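Local coordinates for protein diketoreductase (PDB 4E12) that reduces dicarbonyl compounds as an NADH-linked diketoreductase and probably interconverts (3S)-3-hydroxyacyl-CoA and 3-oxoacyl-CoA, at residues F236-Y245 / F258-I267. Numbering follows the deposited sequence.
Sequences FDIVGLTTAY and FAAYLKENYI. With SO4 (sulfate ion), chain I.
An antiparallel helix hairpin in the C-terminal domain brings Tyr245, at the end of segment 236-245, against Ala259 and Lys263 of helix 253-267. The axes of 241-245 and 258-267 run at 148° and approach to 9.6 Å. Tyr245 is a knob in the hole formed by Ala259, Leu262, Lys263 and Ile267. With CG anti to the backbone N (chi1 163°), the ring reaches across the neighbouring helix: its CD1 edge meets Ala259 O at 3.4 Å, while Lys263 CD lies over one face, 4.1 Å from the ring centroid, a CH-pi contact. The lysine chain bends at chi2 and chi4 as it passes the phenol, and its NZ continues to a salt bridge with Asp268.

Deeper in the interface the contacts are aliphatic. Leu262 CD1 touches Ala244 CB at 4.0 Å and also packs on the backbone of Tyr245. Leu241 divides its contacts, CB meeting Ile267 CD1 and CD1 meeting Tyr266 CB at 3.8 Å. At the inner end, Phe236 and Phe258 approach from opposite directions, Phe258 CE2 lying over one face of the Phe236 ring, 3.6 Å from Phe236 CZ; their planes are inclined at 39°. Leu201 and Ala205 of helix 193-209 adjoin these two rings, tying the hairpin to that helix.

No hydrogen bond links the segments. Helix 258-267 ends in a pi-type turn, where Leu262 O accepts from both Tyr266 N and Ile267 N, on opposite faces of its plane. Gly240, with positive phi, separates the two helices of 236-245 and occupies the N-cap of the second; O4 of a sulfate, probably from the crystallisation liquor, accepts from both Thr243 N (3.1 Å) and Thr243 OG1. Such apolar packing between antiparallel helices typifies a helical hairpin, here in the C-terminal domain of the 3-hydroxyacyl-CoA dehydrogenase family.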
ATOM      1  N   PHE A 236       2.887  -8.427  -7.185  1.00 25.42           N
ATOM      2  CA  PHE A 236       3.689  -9.671  -7.130  1.00 27.53           C
ATOM      3  C   PHE A 236       4.121 -10.170  -8.508  1.00 27.90           C
ATOM      4  O   PHE A 236       5.247 -10.654  -8.684  1.00 29.29           O
ATOM      5  CB  PHE A 236       2.933 -10.832  -6.450  1.00 26.67           C
ATOM      6  CG  PHE A 236       3.016 -10.831  -4.948  1.00 31.42           C
ATOM      7  CD1 PHE A 236       1.857 -10.813  -4.169  1.00 30.51           C
ATOM      8  CD2 PHE A 236       4.255 -10.854  -4.312  1.00 30.36           C
ATOM      9  CE1 PHE A 236       1.932 -10.821  -2.760  1.00 30.43           C
ATOM     10  CE2 PHE A 236       4.348 -10.863  -2.906  1.00 31.35           C
ATOM     11  CZ  PHE A 236       3.179 -10.845  -2.129  1.00 30.20           C
ATOM     12  N   ASP A 237       3.212 -10.122  -9.469  1.00 29.11           N
ATOM     13  CA  ASP A 237       3.563 -10.520 -10.839  1.00 29.59           C
ATOM     14  C   ASP A 237       4.695  -9.658 -11.414  1.00 30.59           C
ATOM     15  O   ASP A 237       5.572 -10.160 -12.116  1.00 28.19           O
ATOM     16  CB  ASP A 237       2.352 -10.498 -11.776  1.00 33.17           C
ATOM     17  CG  ASP A 237       1.389 -11.651 -11.538  1.00 30.68           C
ATOM     18  OD1 ASP A 237       1.750 -12.618 -10.841  1.00 31.75           O
ATOM     19  OD2 ASP A 237       0.261 -11.597 -12.069  1.00 31.66           O
ATOM     20  N   ILE A 238       4.671  -8.367 -11.122  1.00 28.64           N
ATOM     21  CA  ILE A 238       5.695  -7.449 -11.598  1.00 32.34           C
ATOM     22  C   ILE A 238       7.039  -7.692 -10.924  1.00 33.44           C
ATOM     23  O   ILE A 238       8.076  -7.724 -11.594  1.00 33.79           O
ATOM     24  CB  ILE A 238       5.237  -5.995 -11.396  1.00 30.45           C
ATOM     25  CG1 ILE A 238       4.042  -5.731 -12.307  1.00 32.95           C
ATOM     26  CG2 ILE A 238       6.390  -5.041 -11.637  1.00 37.51           C
ATOM     27  CD1 ILE A 238       3.337  -4.457 -12.056  1.00 31.13           C
ATOM     28  N   VAL A 239       7.018  -7.865  -9.609  1.00 31.16           N
ATOM     29  CA  VAL A 239       8.211  -8.228  -8.852  1.00 35.74           C
ATOM     30  C   VAL A 239       8.826  -9.489  -9.445  1.00 35.05           C
ATOM     31  O   VAL A 239      10.044  -9.582  -9.625  1.00 37.55           O
ATOM     32  CB  VAL A 239       7.868  -8.510  -7.364  1.00 37.05           C
ATOM     33  CG1 VAL A 239       9.109  -8.968  -6.599  1.00 36.25           C
ATOM     34  CG2 VAL A 239       7.303  -7.264  -6.718  1.00 36.71           C
ATOM     35  N   GLY A 240       7.970 -10.454  -9.761  1.00 31.60           N
ATOM     36  CA  GLY A 240       8.458 -11.746 -10.182  1.00 31.99           C
ATOM     37  C   GLY A 240       8.206 -12.719  -9.063  1.00 30.22           C
ATOM     38  O   GLY A 240       8.539 -12.439  -7.904  1.00 31.62           O
ATOM     39  N   LEU A 241       7.591 -13.842  -9.379  1.00 30.05           N
ATOM     40  CA  LEU A 241       7.215 -14.755  -8.316  1.00 30.22           C
ATOM     41  C   LEU A 241       8.395 -15.579  -7.828  1.00 32.63           C
ATOM     42  O   LEU A 241       8.438 -15.986  -6.661  1.00 32.35           O
ATOM     43  CB  LEU A 241       6.026 -15.607  -8.738  1.00 26.20           C
ATOM     44  CG  LEU A 241       4.764 -14.859  -9.181  1.00 27.64           C
ATOM     45  CD1 LEU A 241       3.650 -15.904  -9.365  1.00 25.65           C
ATOM     46  CD2 LEU A 241       4.367 -13.788  -8.153  1.00 27.86           C
ATOM     47  N   THR A 242       9.379 -15.809  -8.690  1.00 35.21           N
ATOM     48  CA  THR A 242      10.570 -16.499  -8.224  1.00 32.14           C
ATOM     49  C   THR A 242      11.236 -15.617  -7.162  1.00 33.70           C
ATOM     50  O   THR A 242      11.680 -16.094  -6.113  1.00 32.59           O
ATOM     51  CB  THR A 242      11.586 -16.812  -9.372  1.00 34.25           C
ATOM     52  OG1 THR A 242      12.236 -15.608  -9.787  1.00 60.20           O
ATOM     53  CG2 THR A 242      10.864 -17.390 -10.572  1.00 32.22           C
ATOM     54  N   THR A 243      11.273 -14.317  -7.425  1.00 33.42           N
ATOM     55  CA  THR A 243      11.823 -13.356  -6.473  1.00 34.96           C
ATOM     56  C   THR A 243      10.995 -13.312  -5.191  1.00 36.88           C
ATOM     57  O   THR A 243      11.546 -13.312  -4.084  1.00 31.94           O
ATOM     58  CB  THR A 243      11.892 -11.945  -7.091  1.00 36.80           C
ATOM     59  OG1 THR A 243      12.707 -11.985  -8.275  1.00 38.88           O
ATOM     60  CG2 THR A 243      12.475 -10.955  -6.094  1.00 41.08           C
ATOM     61  N   ALA A 244       9.674 -13.284  -5.331  1.00 33.82           N
ATOM     62  CA  ALA A 244       8.812 -13.227  -4.157  1.00 34.72           C
ATOM     63  C   ALA A 244       8.952 -14.508  -3.333  1.00 35.56           C
ATOM     64  O   ALA A 244       8.907 -14.475  -2.103  1.00 35.54           O
ATOM     65  CB  ALA A 244       7.363 -13.016  -4.568  1.00 32.40           C
ATOM     66  N   TYR A 245       9.131 -15.633  -4.012  1.00 29.94           N
ATOM     67  CA  TYR A 245       9.342 -16.907  -3.336  1.00 35.89           C
ATOM     68  C   TYR A 245      10.646 -16.911  -2.527  1.00 32.98           C
ATOM     69  O   TYR A 245      10.648 -17.256  -1.343  1.00 33.53           O
ATOM     70  CB  TYR A 245       9.299 -18.050  -4.350  1.00 33.97           C
ATOM     71  CG  TYR A 245       9.894 -19.354  -3.863  1.00 40.07           C
ATOM     72  CD1 TYR A 245       9.196 -20.198  -3.000  1.00 38.53           C
ATOM     73  CD2 TYR A 245      11.172 -19.741  -4.276  1.00 43.27           C
ATOM     74  CE1 TYR A 245       9.757 -21.398  -2.559  1.00 42.27           C
ATOM     75  CE2 TYR A 245      11.741 -20.934  -3.847  1.00 45.65           C
ATOM     76  CZ  TYR A 245      11.034 -21.757  -2.992  1.00 45.75           C
ATOM     77  OH  TYR A 245      11.614 -22.929  -2.579  1.00 55.71           O
ATOM     78  N   PHE A 258       3.359 -18.712   2.600  1.00 37.77           N
ATOM     79  CA  PHE A 258       3.118 -18.128   1.285  1.00 36.59           C
ATOM     80  C   PHE A 258       4.159 -18.648   0.290  1.00 33.51           C
ATOM     81  O   PHE A 258       3.817 -19.027  -0.830  1.00 37.86           O
ATOM     82  CB  PHE A 258       3.181 -16.597   1.385  1.00 33.85           C
ATOM     83  CG  PHE A 258       2.931 -15.875   0.084  1.00 32.40           C
ATOM     84  CD1 PHE A 258       1.717 -16.004  -0.586  1.00 32.73           C
ATOM     85  CD2 PHE A 258       3.905 -15.064  -0.466  1.00 32.19           C
ATOM     86  CE1 PHE A 258       1.472 -15.336  -1.787  1.00 36.95           C
ATOM     87  CE2 PHE A 258       3.668 -14.381  -1.679  1.00 30.56           C
ATOM     88  CZ  PHE A 258       2.451 -14.524  -2.333  1.00 34.44           C
ATOM     89  N   ALA A 259       5.425 -18.675   0.691  1.00 34.30           N
ATOM     90  CA  ALA A 259       6.460 -19.229  -0.177  1.00 37.26           C
ATOM     91  C   ALA A 259       6.066 -20.625  -0.672  1.00 39.91           C
ATOM     92  O   ALA A 259       6.104 -20.900  -1.876  1.00 37.26           O
ATOM     93  CB  ALA A 259       7.804 -19.267   0.540  1.00 33.55           C
ATOM     94  N   ALA A 260       5.666 -21.499   0.249  1.00 40.73           N
ATOM     95  CA  ALA A 260       5.227 -22.847  -0.121  1.00 39.47           C
ATOM     96  C   ALA A 260       4.029 -22.811  -1.073  1.00 40.06           C
ATOM     97  O   ALA A 260       3.912 -23.671  -1.947  1.00 37.19           O
ATOM     98  CB  ALA A 260       4.897 -23.668   1.116  1.00 46.88           C
ATOM     99  N   TYR A 261       3.147 -21.824  -0.899  1.00 36.80           N
ATOM    100  CA  TYR A 261       1.941 -21.677  -1.710  1.00 37.64           C
ATOM    101  C   TYR A 261       2.312 -21.290  -3.134  1.00 33.58           C
ATOM    102  O   TYR A 261       1.779 -21.826  -4.113  1.00 31.10           O
ATOM    103  CB  TYR A 261       1.016 -20.606  -1.104  1.00 34.19           C
ATOM    104  CG  TYR A 261      -0.274 -20.394  -1.854  1.00 35.35           C
ATOM    105  CD1 TYR A 261      -1.437 -21.083  -1.498  1.00 36.97           C
ATOM    106  CD2 TYR A 261      -0.344 -19.500  -2.921  1.00 30.28           C
ATOM    107  CE1 TYR A 261      -2.629 -20.881  -2.191  1.00 40.01           C
ATOM    108  CE2 TYR A 261      -1.531 -19.292  -3.616  1.00 36.45           C
ATOM    109  CZ  TYR A 261      -2.667 -19.981  -3.252  1.00 40.23           C
ATOM    110  OH  TYR A 261      -3.839 -19.776  -3.950  1.00 43.36           O
ATOM    111  N   LEU A 262       3.246 -20.363  -3.238  1.00 30.86           N
ATOM    112  CA  LEU A 262       3.753 -19.930  -4.529  1.00 38.27           C
ATOM    113  C   LEU A 262       4.458 -21.083  -5.206  1.00 39.73           C
ATOM    114  O   LEU A 262       4.261 -21.332  -6.399  1.00 36.19           O
ATOM    115  CB  LEU A 262       4.750 -18.792  -4.353  1.00 33.05           C
ATOM    116  CG  LEU A 262       4.265 -17.416  -3.934  1.00 41.44           C
ATOM    117  CD1 LEU A 262       5.479 -16.511  -3.807  1.00 36.34           C
ATOM    118  CD2 LEU A 262       3.319 -16.880  -4.997  1.00 39.59           C
ATOM    119  N   LYS A 263       5.269 -21.793  -4.430  1.00 36.28           N
ATOM    120  CA  LYS A 263       6.083 -22.868  -4.982  1.00 36.10           C
ATOM    121  C   LYS A 263       5.186 -23.927  -5.616  1.00 33.66           C
ATOM    122  O   LYS A 263       5.373 -24.292  -6.779  1.00 37.59           O
ATOM    123  CB  LYS A 263       6.971 -23.466  -3.890  1.00 33.97           C
ATOM    124  CG  LYS A 263       8.018 -24.496  -4.340  1.00 37.12           C
ATOM    125  CD  LYS A 263       9.022 -23.894  -5.299  1.00 38.42           C
ATOM    126  CE  LYS A 263      10.270 -24.747  -5.431  1.00 39.64           C
ATOM    127  NZ  LYS A 263      10.003 -26.139  -5.907  1.00 35.18           N
ATOM    128  N   GLU A 264       4.199 -24.393  -4.856  1.00 37.56           N
ATOM    129  CA  GLU A 264       3.282 -25.426  -5.308  1.00 41.93           C
ATOM    130  C   GLU A 264       2.384 -24.949  -6.430  1.00 43.15           C
ATOM    131  O   GLU A 264       2.218 -25.649  -7.430  1.00 35.00           O
ATOM    132  CB  GLU A 264       2.407 -25.919  -4.151  1.00 39.81           C
ATOM    133  CG  GLU A 264       1.352 -26.938  -4.588  1.00 49.20           C
ATOM    134  CD  GLU A 264       0.440 -27.368  -3.451  1.00 52.66           C
ATOM    135  OE1 GLU A 264       0.722 -27.001  -2.291  1.00 53.01           O
ATOM    136  OE2 GLU A 264      -0.558 -28.073  -3.717  1.00 57.72           O
ATOM    137  N   ASN A 265       1.812 -23.758  -6.275  1.00 37.97           N
ATOM    138  CA  ASN A 265       0.787 -23.287  -7.187  1.00 40.88           C
ATOM    139  C   ASN A 265       1.285 -22.480  -8.371  1.00 37.76           C
ATOM    140  O   ASN A 265       0.561 -22.345  -9.354  1.00 35.96           O
ATOM    141  CB  ASN A 265      -0.260 -22.491  -6.427  1.00 40.22           C
ATOM    142  CG  ASN A 265      -0.981 -23.334  -5.424  1.00 48.44           C
ATOM    143  OD1 ASN A 265      -1.606 -24.331  -5.788  1.00 39.44           O
ATOM    144  ND2 ASN A 265      -0.870 -22.977  -4.151  1.00 43.01           N
ATOM    145  N   TYR A 266       2.497 -21.941  -8.307  1.00 36.42           N
ATOM    146  CA  TYR A 266       2.958 -21.089  -9.393  1.00 35.69           C
ATOM    147  C   TYR A 266       4.325 -21.475  -9.910  1.00 34.89           C
ATOM    148  O   TYR A 266       4.456 -21.876 -11.068  1.00 38.05           O
ATOM    149  CB  TYR A 266       2.908 -19.610  -8.984  1.00 34.82           C
ATOM    150  CG  TYR A 266       1.490 -19.178  -8.714  1.00 35.72           C
ATOM    151  CD1 TYR A 266       0.907 -19.378  -7.463  1.00 35.69           C
ATOM    152  CD2 TYR A 266       0.725 -18.574  -9.711  1.00 33.46           C
ATOM    153  CE1 TYR A 266      -0.403 -18.992  -7.211  1.00 36.06           C
ATOM    154  CE2 TYR A 266      -0.582 -18.182  -9.472  1.00 36.29           C
ATOM    155  CZ  TYR A 266      -1.140 -18.394  -8.220  1.00 33.62           C
ATOM    156  OH  TYR A 266      -2.428 -18.006  -7.988  1.00 37.27           O
ATOM    157  N   ILE A 267       5.333 -21.379  -9.056  1.00 34.00           N
ATOM    158  CA  ILE A 267       6.695 -21.705  -9.459  1.00 33.55           C
ATOM    159  C   ILE A 267       6.758 -23.101 -10.108  1.00 35.39           C
ATOM    160  O   ILE A 267       7.414 -23.289 -11.137  1.00 35.95           O
ATOM    161  CB  ILE A 267       7.665 -21.687  -8.247  1.00 30.03           C
ATOM    162  CG1 ILE A 267       7.567 -20.362  -7.471  1.00 32.26           C
ATOM    163  CG2 ILE A 267       9.094 -21.911  -8.710  1.00 29.90           C
ATOM    164  CD1 ILE A 267       7.729 -19.147  -8.330  1.00 32.80           C
TER
HETATM  165  S   SO4 I 408      11.157 -13.702 -11.742  1.00 56.49           S
HETATM  166  O1  SO4 I 408      10.420 -14.936 -12.042  1.00 45.06           O
HETATM  167  O2  SO4 I 408      10.675 -12.600 -12.594  1.00 47.99           O
HETATM  168  O3  SO4 I 408      12.588 -13.926 -12.007  1.00 57.88           O
HETATM  169  O4  SO4 I 408      10.966 -13.350 -10.320  1.00 54.97           O